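Local coordinates for cell division control protein 45 cdc45 putative (Entamoeba histolytica, PDB 6CC2) that probably takes part in eukaryotic DNA replication, as Cdc45 does in relatives where it belongs to the replicative CMG helicase, at residues F334-L337 against F338-S341; Y61-L64 against S65-K69. One frame throughout, in Å; residues are numbered along the deposited sequence.

Contact 1 of 2, residues F334-L337 against F338-S341; sequences FENL and FLPS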
# COMPACT_ATOMS: atom_id res chain seq x y z
N PHE A 334 6.36 -1.95 21.85
CA PHE A 334 5.43 -1.89 20.73
C PHE A 334 4.03 -1.56 21.25
O PHE A 334 3.04 -2.21 20.91
CB PHE A 334 5.44 -3.17 19.87
CG PHE A 334 5.31 -4.47 20.64
CD1 PHE A 334 4.07 -4.96 20.99
CD2 PHE A 334 6.43 -5.24 20.93
CE1 PHE A 334 3.94 -6.16 21.66
CE2 PHE A 334 6.32 -6.44 21.58
CZ PHE A 334 5.06 -6.92 21.96
N GLU A 335 3.94 -0.47 22.02
CA GLU A 335 2.66 -0.04 22.56
C GLU A 335 1.69 0.39 21.47
O GLU A 335 0.47 0.35 21.69
CB GLU A 335 2.87 1.12 23.53
CG GLU A 335 3.73 0.79 24.75
CD GLU A 335 5.23 0.93 24.48
OE1 GLU A 335 5.63 1.09 23.30
OE2 GLU A 335 6.01 0.89 25.46
N ASN A 336 2.20 0.83 20.31
CA ASN A 336 1.35 1.16 19.17
C ASN A 336 0.70 -0.07 18.55
O ASN A 336 -0.01 0.05 17.54
CB ASN A 336 2.14 1.89 18.08
CG ASN A 336 2.33 3.35 18.39
OD1 ASN A 336 1.61 3.93 19.20
ND2 ASN A 336 3.31 3.96 17.75
N LEU A 337 0.94 -1.26 19.10
CA LEU A 337 0.17 -2.41 18.65
C LEU A 337 -1.31 -2.24 18.97
O LEU A 337 -2.17 -2.79 18.28
CB LEU A 337 0.70 -3.67 19.30
CG LEU A 337 0.01 -4.98 18.90
CD1 LEU A 337 0.13 -5.24 17.42
CD2 LEU A 337 0.61 -6.10 19.71
N PHE A 338 -1.63 -1.48 20.01
CA PHE A 338 -3.02 -1.28 20.41
C PHE A 338 -3.49 0.05 19.82
O PHE A 338 -3.05 1.12 20.26
CB PHE A 338 -3.16 -1.32 21.93
CG PHE A 338 -2.78 -2.65 22.51
CD1 PHE A 338 -3.68 -3.70 22.49
CD2 PHE A 338 -1.51 -2.86 23.02
CE1 PHE A 338 -3.34 -4.93 23.02
CE2 PHE A 338 -1.16 -4.09 23.54
CZ PHE A 338 -2.08 -5.13 23.53
N LEU A 339 -4.34 -0.04 18.82
CA LEU A 339 -4.91 1.12 18.14
C LEU A 339 -6.37 0.83 17.87
O LEU A 339 -6.77 -0.33 17.72
CB LEU A 339 -4.20 1.39 16.80
CG LEU A 339 -2.71 1.71 16.86
CD1 LEU A 339 -2.17 1.74 15.43
CD2 LEU A 339 -2.45 3.02 17.54
N PRO A 340 -7.20 1.87 17.77
CA PRO A 340 -8.60 1.65 17.40
C PRO A 340 -8.72 1.08 16.00
O PRO A 340 -7.97 1.44 15.10
CB PRO A 340 -9.22 3.05 17.50
CG PRO A 340 -8.08 3.99 17.29
CD PRO A 340 -6.89 3.30 17.96
N SER A 341 -9.65 0.16 15.84
CA SER A 341 -10.04 -0.40 14.55
C SER A 341 -11.43 0.10 14.18
O SER A 341 -12.31 0.21 15.05
CB SER A 341 -10.06 -1.93 14.59
OG SER A 341 -8.77 -2.48 14.46

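Contact 2 of 2, residues Y61-L64 against S65-K69; sequences YETL and SRVFK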
# COMPACT_ATOMS: atom_id res chain seq x y z
N TYR A 61 4.86 6.58 -14.89
CA TYR A 61 4.53 7.80 -15.60
C TYR A 61 4.63 7.65 -17.11
O TYR A 61 4.01 8.45 -17.85
CB TYR A 61 5.42 8.96 -15.13
CG TYR A 61 5.04 9.45 -13.77
CD1 TYR A 61 3.79 9.99 -13.53
CD2 TYR A 61 5.93 9.39 -12.71
CE1 TYR A 61 3.42 10.45 -12.29
CE2 TYR A 61 5.58 9.85 -11.45
CZ TYR A 61 4.32 10.39 -11.25
OH TYR A 61 3.94 10.82 -10.00
N GLU A 62 5.38 6.67 -17.60
CA GLU A 62 5.41 6.41 -19.03
C GLU A 62 4.04 5.99 -19.52
O GLU A 62 3.58 6.45 -20.58
CB GLU A 62 6.45 5.33 -19.35
CG GLU A 62 7.85 5.63 -18.85
CD GLU A 62 8.85 4.57 -19.28
OE1 GLU A 62 8.64 3.95 -20.35
OE2 GLU A 62 9.84 4.35 -18.54
N THR A 63 3.39 5.08 -18.80
CA THR A 63 2.04 4.64 -19.16
C THR A 63 1.05 5.80 -19.08
O THR A 63 0.26 6.03 -20.01
CB THR A 63 1.60 3.50 -18.24
OG1 THR A 63 2.45 2.37 -18.47
CG2 THR A 63 0.15 3.11 -18.52
N LEU A 64 1.10 6.55 -17.98
CA LEU A 64 0.25 7.72 -17.83
C LEU A 64 0.39 8.63 -19.04
O LEU A 64 -0.60 9.04 -19.65
CB LEU A 64 0.60 8.45 -16.53
CG LEU A 64 -0.33 9.63 -16.18
CD1 LEU A 64 -0.40 9.86 -14.68
CD2 LEU A 64 0.11 10.90 -16.87
N SER A 65 1.63 8.94 -19.42
CA SER A 65 1.87 9.86 -20.53
C SER A 65 1.34 9.29 -21.85
O SER A 65 0.75 10.02 -22.65
CB SER A 65 3.36 10.17 -20.64
OG SER A 65 3.60 11.10 -21.68
N ARG A 66 1.53 7.98 -22.07
CA ARG A 66 1.10 7.38 -23.32
C ARG A 66 -0.41 7.36 -23.46
O ARG A 66 -0.94 7.68 -24.53
CB ARG A 66 1.67 5.97 -23.42
CG ARG A 66 3.15 5.94 -23.84
CD ARG A 66 3.65 4.52 -24.11
NE ARG A 66 4.98 4.51 -24.71
CZ ARG A 66 6.10 4.19 -24.08
NH1 ARG A 66 6.09 3.84 -22.79
NH2 ARG A 66 7.26 4.22 -24.74
N VAL A 67 -1.13 6.99 -22.39
CA VAL A 67 -2.59 6.97 -22.47
C VAL A 67 -3.12 8.39 -22.63
O VAL A 67 -4.04 8.64 -23.42
CB VAL A 67 -3.20 6.27 -21.24
CG1 VAL A 67 -4.72 6.43 -21.24
CG2 VAL A 67 -2.80 4.82 -21.19
N PHE A 68 -2.58 9.33 -21.85
CA PHE A 68 -3.00 10.73 -21.97
C PHE A 68 -2.87 11.20 -23.41
O PHE A 68 -3.83 11.73 -23.99
CB PHE A 68 -2.17 11.60 -21.03
CG PHE A 68 -2.65 13.04 -20.95
CD1 PHE A 68 -3.66 13.40 -20.08
CD2 PHE A 68 -2.07 14.02 -21.73
CE1 PHE A 68 -4.09 14.71 -19.98
CE2 PHE A 68 -2.51 15.34 -21.65
CZ PHE A 68 -3.51 15.68 -20.78
N LYS A 69 -1.72 10.95 -24.04
CA LYS A 69 -1.52 11.39 -25.41
C LYS A 69 -2.51 10.72 -26.37
O LYS A 69 -3.04 11.37 -27.27
CB LYS A 69 -0.08 11.10 -25.85
CG LYS A 69 0.22 11.61 -27.26
CD LYS A 69 1.61 11.21 -27.72
CE LYS A 69 1.92 11.82 -29.09
NZ LYS A 69 3.21 11.33 -29.64

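Contact 1 of 2, residues F334-L337 against F338-S341
A 3-10 turn closes on Phe338, whose N donates to Glu335 O over 3.3 Å, a long but nearly straight bond (168° at the hydrogen). One residue earlier, Leu337 N bonds to Phe334 O at 2.9 Å, so the two bonds follow each other with the same three-residue spacing that defines a 3-10 turn. Beyond this turn the backbone of Phe338 opens to the extended form. The Phe338 ring turns back along the turn: with CG beside its own backbone N (chi1 -63°), the CD2 edge comes to 4.0 Å from Glu335 O, which lies near the ring plane. The same CD2 sits 4.4 Å from Leu337 CB, a loose apolar touch. The turn ends the loop that follows helix 315-331 and leads into strand 338-344, an outermost strand of a three-stranded mixed sheet, which runs antiparallel to strand 251-257. Leu337 and Ser341 make backbone bonds to Gln258, just past strand 251-257, and to Lys254 within it, while Ser341 OG is held by the side chains of Gln258 and Asp256. Leu339 reaches back from the strand to the turn. Its chi1 of -61° brings the branch point round so that Leu339 CG lies 3.2 Å from Asn336 O, with CD1 at 3.5 Å, and the branch covers that carbonyl oxygen with aliphatic groups. Leu339 also packs on Ala219 and Val223 of helix 219-233, whereas Leu337 meets Met325 of helix 315-331 and Ile277 of helix 275-281.

Contact 2 of 2, residues Y61-L64 against S65-K69
Ser65 N reaches Tyr61 O at 2.9 Å, one of four successive backbone bonds of the helical i to i+4 kind that tie the two segments. Val67 N to Thr63 O is the straightest, 174° at the hydrogen. On the exposed flank Glu62 and Arg66, one turn apart, lie side by side and point the same way. Glu62 OE1 approaches the guanidinium at its edge, near its plane, but meets Arg66 NH1 only at 3.5 Å, and carboxylate and guanidinium are turned 53° apart: a long salt bridge rather than a flat, paired one. With CG beside its backbone N (chi1 -79°), Arg66 carries its aliphatic part over Glu62 O, with CG 3.3 Å away. Val67 CG2 rests 3.5 Å from Thr63 O and 4.3 Å from Thr63 CG2. Thr63 OG1 is hydrogen-bonded to Asn59 OD1, and Tyr61 OH to Ala86 N. The side chains of Leu64 and Phe68 pack on Tyr28 of strand 24-29, on strand 77-83 and on Leu95. Helix 61-71 is therefore amphipathic, packed against a parallel sheet as the connection of a beta-alpha-beta crossover from strand 53-57 to strand 77-83.

Contact 1 and contact 2 share no element: their centres are about 41 Å apart, their nearest atoms about 28 Å, and they lie on opposite sides of the chain's centre. Both are partly buried and built along a single stretch of backbone, but with different geometry. In 61-69 a regular helix links each carbonyl to the N-H four residues on, with charged side chains outside and apolar ones facing a parallel sheet. In 334-341 a brief 3-10 turn gives way to an edge strand of a mixed sheet, and Leu339 reaches back to a carbonyl of the turn while the Phe338 ring meets another at its edge. A salt bridge joins the segments only in contact 2.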